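Local coordinates for protein ADP-ribosylation factor guanine nucleotide-exchange factor SEC7 (Saccharomyces cerevisiae, PDB 4OIY) that activates the small GTPase ARF1 at the trans-Golgi network by guanine nucleotide exchange through its Sec7 domain, and so takes part in vesicle budding and Golgi traffic, at residues F161-N164 against N165-I168; A72-H75 against A76-E80; T84-I88 against V89-R93. All blocks are in the same frame, centred on the assembly; numbering follows the deposited sequence.

Contact 1: residues F161-N164 against N165-I168; sequences FLEN and NEGI
Asn165 ND2 reaches back one turn to donate to the carbonyl oxygen of Phe161 at 3.0 Å, a bent bond (N-H...O 137°) in which the donor is tilted from the carbonyl plane. ND2 also bonds Ser139 of helix 130-148, and a water donates to both Asn165 OD1 and Asn164 O. The backbone bonds follow a tighter spacing: Asn165 N gives to Leu162 O at 3.2 Å, with only a weak bond to Phe161 O, and Glu166 N gives to Glu163 O at 3.2 Å. Bonds from residue i+3 to i, with the donors above the carbonyl planes, are what the last turn of helix 158-164 shows as it runs out, and a type II beta turn from Asn165 to Ile168 follows, with Gly167 at positive phi. Packing centres on the same amide, which stands steeply to the Phe161 ring, planes 76° apart, with ND2 over one face, offset toward the rim and nearest CE1 at 3.5 Å. Phe161 brings the ring there with CG trans to the backbone N (chi1 180°). A leucine in place of Asn165 would probably leave Phe161 O and Ser139 without this donor and the water without its side-chain acceptor. Farther out, Glu166 CG packs on Glu163 O at 3.4 Å.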
loop_
_atom_site.group_PDB
_atom_site.type_symbol
_atom_site.label_atom_id
_atom_site.label_comp_id
_atom_site.label_asym_id
_atom_site.label_seq_id
_atom_site.Cartn_x
_atom_site.Cartn_y
_atom_site.Cartn_z
ATOM N N PHE A 161 14.916 9.036 14.605
ATOM C CA PHE A 161 14.676 8.509 13.260
ATOM C C PHE A 161 15.999 8.110 12.584
ATOM O O PHE A 161 16.093 7.051 11.963
ATOM C CB PHE A 161 13.901 9.531 12.438
ATOM C CG PHE A 161 13.616 9.088 11.038
ATOM C CD1 PHE A 161 12.771 8.011 10.792
ATOM C CD2 PHE A 161 14.182 9.748 9.967
ATOM C CE1 PHE A 161 12.503 7.602 9.498
ATOM C CE2 PHE A 161 13.925 9.342 8.673
ATOM C CZ PHE A 161 13.091 8.264 8.438
ATOM N N LEU A 162 17.024 8.947 12.721
ATOM C CA LEU A 162 18.362 8.621 12.222
ATOM C C LEU A 162 18.894 7.352 12.867
ATOM O O LEU A 162 19.400 6.462 12.179
ATOM C CB LEU A 162 19.338 9.773 12.473
ATOM C CG LEU A 162 18.981 11.109 11.830
ATOM C CD1 LEU A 162 19.985 12.157 12.275
ATOM C CD2 LEU A 162 18.912 11.034 10.311
ATOM N N GLU A 163 18.759 7.247 14.189
ATOM C CA GLU A 163 19.238 6.062 14.908
ATOM C C GLU A 163 18.554 4.775 14.439
ATOM O O GLU A 163 19.198 3.732 14.284
ATOM C CB GLU A 163 19.034 6.231 16.409
ATOM C CG GLU A 163 19.933 7.288 17.033
ATOM C CD GLU A 163 19.546 7.617 18.458
ATOM O OE1 GLU A 163 18.778 6.841 19.064
ATOM O OE2 GLU A 163 20.013 8.660 18.969
ATOM N N ASN A 164 17.253 4.873 14.203
ATOM C CA ASN A 164 16.440 3.726 13.809
ATOM C C ASN A 164 16.833 3.146 12.449
ATOM O O ASN A 164 16.510 1.996 12.141
ATOM C CB ASN A 164 14.957 4.098 13.816
ATOM C CG ASN A 164 14.402 4.270 15.220
ATOM O OD1 ASN A 164 15.029 3.878 16.211
ATOM N ND2 ASN A 164 13.210 4.843 15.312
ATOM N N ASN A 165 17.540 3.934 11.646
ATOM C CA ASN A 165 17.961 3.501 10.319
ATOM C C ASN A 165 19.464 3.295 10.179
ATOM O O ASN A 165 19.976 3.174 9.065
ATOM C CB ASN A 165 17.453 4.492 9.291
ATOM C CG ASN A 165 15.949 4.431 9.157
ATOM O OD1 ASN A 165 15.420 3.440 8.668
ATOM N ND2 ASN A 165 15.254 5.471 9.604
ATOM N N GLU A 166 20.173 3.221 11.298
ATOM C CA GLU A 166 21.610 2.969 11.242
ATOM C C GLU A 166 21.896 1.680 10.477
ATOM O O GLU A 166 21.229 0.664 10.673
ATOM C CB GLU A 166 22.212 2.904 12.645
ATOM C CG GLU A 166 22.387 4.274 13.274
ATOM C CD GLU A 166 22.949 4.223 14.683
ATOM O OE1 GLU A 166 23.346 3.128 15.158
ATOM O OE2 GLU A 166 22.992 5.299 15.316
ATOM N N GLY A 167 22.866 1.754 9.572
ATOM C CA GLY A 167 23.389 0.588 8.881
ATOM C C GLY A 167 22.574 0.011 7.740
ATOM O O GLY A 167 22.978 -0.995 7.160
ATOM N N ILE A 168 21.445 0.625 7.391
ATOM C CA ILE A 168 20.505 -0.023 6.469
ATOM C C ILE A 168 20.910 0.006 4.998
ATOM O O ILE A 168 20.338 -0.730 4.198
ATOM C CB ILE A 168 19.044 0.479 6.624
ATOM C CG1 ILE A 168 18.873 1.928 6.139
ATOM C CG2 ILE A 168 18.584 0.293 8.068
ATOM C CD1 ILE A 168 17.422 2.326 5.954
HETATM O O HOH W 1 15.170 0.848 9.997
#

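Contact 2: residues A72-H75 against A76-E80; sequences AIMH and AFVDE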
loop_
_atom_site.group_PDB
_atom_site.type_symbol
_atom_site.label_atom_id
_atom_site.label_comp_id
_atom_site.label_asym_id
_atom_site.label_seq_id
_atom_site.Cartn_x
_atom_site.Cartn_y
_atom_site.Cartn_z
ATOM N N ALA A 72 -0.894 -13.188 -5.893
ATOM C CA ALA A 72 -0.693 -12.810 -7.292
ATOM C C ALA A 72 -1.442 -11.521 -7.647
ATOM O O ALA A 72 -0.894 -10.653 -8.336
ATOM C CB ALA A 72 -1.100 -13.954 -8.210
ATOM N N ILE A 73 -2.671 -11.389 -7.155
ATOM C CA ILE A 73 -3.464 -10.175 -7.366
ATOM C C ILE A 73 -2.775 -8.990 -6.692
ATOM O O ILE A 73 -2.713 -7.902 -7.260
ATOM C CB ILE A 73 -4.915 -10.324 -6.830
ATOM C CG1 ILE A 73 -5.680 -11.374 -7.646
ATOM C CG2 ILE A 73 -5.665 -8.992 -6.881
ATOM C CD1 ILE A 73 -6.908 -11.923 -6.949
ATOM N N MET A 74 -2.281 -9.192 -5.475
ATOM C CA MET A 74 -1.582 -8.126 -4.765
ATOM C C MET A 74 -0.326 -7.700 -5.522
ATOM O O MET A 74 -0.033 -6.520 -5.607
ATOM C CB MET A 74 -1.240 -8.558 -3.339
ATOM C CG MET A 74 -0.637 -7.456 -2.484
ATOM S SD MET A 74 1.160 -7.387 -2.589
ATOM C CE MET A 74 1.527 -8.711 -1.446
ATOM N N HIS A 75 0.418 -8.659 -6.068
ATOM C CA HIS A 75 1.601 -8.304 -6.842
ATOM C C HIS A 75 1.226 -7.468 -8.068
ATOM O O HIS A 75 1.883 -6.459 -8.371
ATOM C CB HIS A 75 2.392 -9.546 -7.214
ATOM C CG HIS A 75 3.086 -10.176 -6.044
ATOM N ND1 HIS A 75 3.651 -11.432 -6.099
ATOM C CD2 HIS A 75 3.294 -9.725 -4.785
ATOM C CE1 HIS A 75 4.190 -11.720 -4.927
ATOM N NE2 HIS A 75 3.991 -10.698 -4.114
ATOM N N ALA A 76 0.151 -7.867 -8.744
ATOM C CA ALA A 76 -0.360 -7.097 -9.884
ATOM C C ALA A 76 -0.813 -5.700 -9.457
ATOM O O ALA A 76 -0.624 -4.737 -10.176
ATOM C CB ALA A 76 -1.510 -7.825 -10.558
ATOM N N PHE A 77 -1.417 -5.603 -8.286
ATOM C CA PHE A 77 -1.889 -4.325 -7.753
ATOM C C PHE A 77 -0.704 -3.365 -7.595
ATOM O O PHE A 77 -0.749 -2.235 -8.077
ATOM C CB PHE A 77 -2.598 -4.612 -6.422
ATOM C CG PHE A 77 -3.167 -3.413 -5.714
ATOM C CD1 PHE A 77 -4.463 -2.990 -5.976
ATOM C CD2 PHE A 77 -2.440 -2.773 -4.721
ATOM C CE1 PHE A 77 -5.009 -1.921 -5.290
ATOM C CE2 PHE A 77 -2.977 -1.691 -4.041
ATOM C CZ PHE A 77 -4.268 -1.278 -4.319
ATOM N N VAL A 78 0.361 -3.833 -6.948
ATOM C CA VAL A 78 1.570 -3.019 -6.779
ATOM C C VAL A 78 2.169 -2.674 -8.145
ATOM O O VAL A 78 2.635 -1.560 -8.344
ATOM C CB VAL A 78 2.633 -3.697 -5.881
ATOM C CG1 VAL A 78 3.820 -2.769 -5.662
ATOM C CG2 VAL A 78 2.030 -4.083 -4.535
ATOM N N ASP A 79 2.121 -3.616 -9.083
ATOM C CA ASP A 79 2.682 -3.396 -10.424
ATOM C C ASP A 79 1.993 -2.279 -11.202
ATOM O O ASP A 79 2.581 -1.750 -12.146
ATOM C CB ASP A 79 2.625 -4.672 -11.275
ATOM C CG ASP A 79 3.707 -5.669 -10.933
ATOM O OD1 ASP A 79 4.656 -5.338 -10.188
ATOM O OD2 ASP A 79 3.608 -6.811 -11.444
ATOM N N GLU A 80 0.755 -1.941 -10.838
ATOM C CA GLU A 80 0.019 -0.852 -11.494
ATOM C C GLU A 80 0.492 0.543 -11.086
ATOM O O GLU A 80 0.192 1.522 -11.765
ATOM C CB GLU A 80 -1.481 -0.990 -11.230
ATOM C CG GLU A 80 -2.085 -2.206 -11.900
ATOM C CD GLU A 80 -2.024 -2.102 -13.410
ATOM O OE1 GLU A 80 -2.494 -1.081 -13.947
ATOM O OE2 GLU A 80 -1.500 -3.035 -14.050
#
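Met74 and Val78 meet within a single helix, in a local i to i+4 contact along the closing turns of helix 68-79, a buried element of the Sec7 domain. Their side chains lie side by side and point the same way, with Met74 SD 3.9 Å from Val78 CG2. Met74 CG is trans to the backbone N, and the bend at chi2 (-90°) turns SD beside the valine. The same valine methyl, Val78 CG2, rests against Met74 O at 3.4 Å. Regular alpha-helical bonds run beneath: Ala76 N to Ala72 O, Phe77 N to Ile73 O, Val78 N to Met74 O at 3.0 Å and nearly straight (169°), and Asp79 N to His75 O. In this all-helical fold helix 68-79 packs among three neighbours: Ile73, Ala76 and Phe77 touch helix 41-50, Ile73, Met74 and Phe77 also meet Leu63 of helix 56-64, and Met74, His75 and Val78 reach helix 105-122. At the polar end, Asp79 CG lies 3.2 Å from His75 O, the carboxylate folded back over the carbonyl. Its OD1 forms a salt bridge with Lys114 of helix 105-122. The Asp79 side chain is about 7 Å from that of Asp121, a magnesium-binding residue.

Contact 3: residues T84-I88 against V89-R93; sequences TGMSI and VDALR
Ser87 O accepts from Ala91 N at 3.0 Å and Ile88 O from Leu92 N at 2.9 Å, so the alpha-helical bonding of helix 88-96 is established from its first turn. The side chain of Ser87 adds the capping bond: OG takes the N-H of Asp90 at 3.0 Å and almost straight (165°). Placing OG between the backbone N and the carbonyl carbon (chi1 76°) turns it back over the opening turn. Ser87 is thus the N-cap, and its hydroxyl meets an amide that no preceding helical turn could serve. That oxygen also hydrogen-bonds Glu185, tying the start of this helix to helix 176-188. Just before the cap, Met86 runs out extended alongside the first turn, its SD lying 3.8 Å from Ala91 CA and 4.2 Å from Ala91 CB. Within the helix, Arg93 NH1 forms a hydrogen-bonded salt bridge with Asp90 OD1 at 2.7 Å; the carboxylate meets the guanidinium at its edge and in its plane, while Arg93 NH2 reaches Asn189 O. On the inner side, Ile88 and Val89 pack against Leu140 of helix 130-148 and Leu182 of helix 176-188.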
loop_
_atom_site.group_PDB
_atom_site.type_symbol
_atom_site.label_atom_id
_atom_site.label_comp_id
_atom_site.label_asym_id
_atom_site.label_seq_id
_atom_site.Cartn_x
_atom_site.Cartn_y
_atom_site.Cartn_z
ATOM N N THR A 84 8.051 6.003 -10.499
ATOM C CA THR A 84 9.239 6.559 -11.152
ATOM C C THR A 84 9.434 8.034 -10.784
ATOM O O THR A 84 8.533 8.845 -10.949
ATOM C CB THR A 84 9.165 6.410 -12.685
ATOM O OG1 THR A 84 8.933 5.034 -13.024
ATOM C CG2 THR A 84 10.475 6.870 -13.329
ATOM N N GLY A 85 10.612 8.362 -10.254
ATOM C CA GLY A 85 10.960 9.742 -9.901
ATOM C C GLY A 85 10.425 10.269 -8.578
ATOM O O GLY A 85 10.712 11.409 -8.200
ATOM N N MET A 86 9.643 9.462 -7.869
ATOM C CA MET A 86 9.084 9.863 -6.573
ATOM C C MET A 86 10.079 9.607 -5.465
ATOM O O MET A 86 10.848 8.653 -5.544
ATOM C CB MET A 86 7.846 9.036 -6.241
ATOM C CG MET A 86 6.648 9.302 -7.114
ATOM S SD MET A 86 5.250 8.393 -6.449
ATOM C CE MET A 86 4.016 8.792 -7.679
ATOM N N SER A 87 10.037 10.417 -4.408
ATOM C CA SER A 87 10.742 10.052 -3.182
ATOM C C SER A 87 10.081 8.797 -2.615
ATOM O O SER A 87 8.922 8.498 -2.921
ATOM C CB SER A 87 10.699 11.166 -2.148
ATOM O OG SER A 87 9.440 11.236 -1.513
ATOM N N ILE A 88 10.813 8.060 -1.790
ATOM C CA ILE A 88 10.224 6.872 -1.179
ATOM C C ILE A 88 9.002 7.246 -0.330
ATOM O O ILE A 88 8.039 6.466 -0.257
ATOM C CB ILE A 88 11.249 6.036 -0.388
ATOM C CG1 ILE A 88 10.634 4.693 0.041
ATOM C CG2 ILE A 88 11.772 6.800 0.820
ATOM C CD1 ILE A 88 11.623 3.733 0.664
ATOM N N VAL A 89 9.005 8.442 0.267
ATOM C CA VAL A 89 7.834 8.902 1.028
ATOM C C VAL A 89 6.622 9.147 0.121
ATOM O O VAL A 89 5.513 8.749 0.453
ATOM C CB VAL A 89 8.164 10.150 1.874
ATOM C CG1 VAL A 89 6.897 10.823 2.412
ATOM C CG2 VAL A 89 9.094 9.760 3.005
ATOM N N ASP A 90 6.825 9.797 -1.017
ATOM C CA ASP A 90 5.715 10.044 -1.925
ATOM C C ASP A 90 5.166 8.744 -2.497
ATOM O O ASP A 90 3.954 8.582 -2.638
ATOM C CB ASP A 90 6.117 11.043 -3.008
ATOM C CG ASP A 90 6.053 12.492 -2.508
ATOM O OD1 ASP A 90 5.358 12.759 -1.501
ATOM O OD2 ASP A 90 6.693 13.356 -3.116
ATOM N N ALA A 91 6.057 7.798 -2.778
ATOM C CA ALA A 91 5.636 6.474 -3.233
ATOM C C ALA A 91 4.838 5.744 -2.162
ATOM O O ALA A 91 3.769 5.224 -2.438
ATOM C CB ALA A 91 6.837 5.646 -3.656
ATOM N N LEU A 92 5.348 5.749 -0.935
ATOM C CA LEU A 92 4.647 5.131 0.192
ATOM C C LEU A 92 3.275 5.772 0.440
ATOM O O LEU A 92 2.301 5.073 0.752
ATOM C CB LEU A 92 5.496 5.249 1.453
ATOM C CG LEU A 92 5.188 4.326 2.627
ATOM C CD1 LEU A 92 5.376 2.878 2.217
ATOM C CD2 LEU A 92 6.097 4.691 3.785
ATOM N N ARG A 93 3.190 7.098 0.317
ATOM C CA ARG A 93 1.926 7.799 0.539
ATOM C C ARG A 93 0.900 7.361 -0.501
ATOM O O ARG A 93 -0.242 7.031 -0.163
ATOM C CB ARG A 93 2.094 9.333 0.513
ATOM C CG ARG A 93 0.817 10.041 0.970
ATOM C CD ARG A 93 0.890 11.553 1.146
ATOM N NE ARG A 93 1.930 12.040 2.061
ATOM C CZ ARG A 93 3.140 12.441 1.683
ATOM N NH1 ARG A 93 3.503 12.391 0.406
ATOM N NH2 ARG A 93 4.004 12.879 2.586
#

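The three contacts sample three different helices, one at its start, one along its body and one where it runs out. Contact 2 is the core example, largely apolar and regularly bonded, with charge at the Asp79 end. Contact 1 lies nearest the surface and contact 3 is intermediate; both call on polar side chains where helical bonding starts or stops: a serine hydroxyl accepts in contact 3, an asparagine amide donates in contact 1. Contacts 2 and 3 adjoin in the chain, on successive helices 68-79 and 88-96, and both pack on helix 105-122. Contacts 1 and 3 instead share helices 130-148 and 176-188 as neighbours, with nearest atoms about 7 Å apart, while contact 1 lies about 29 Å from contact 2, centre to centre.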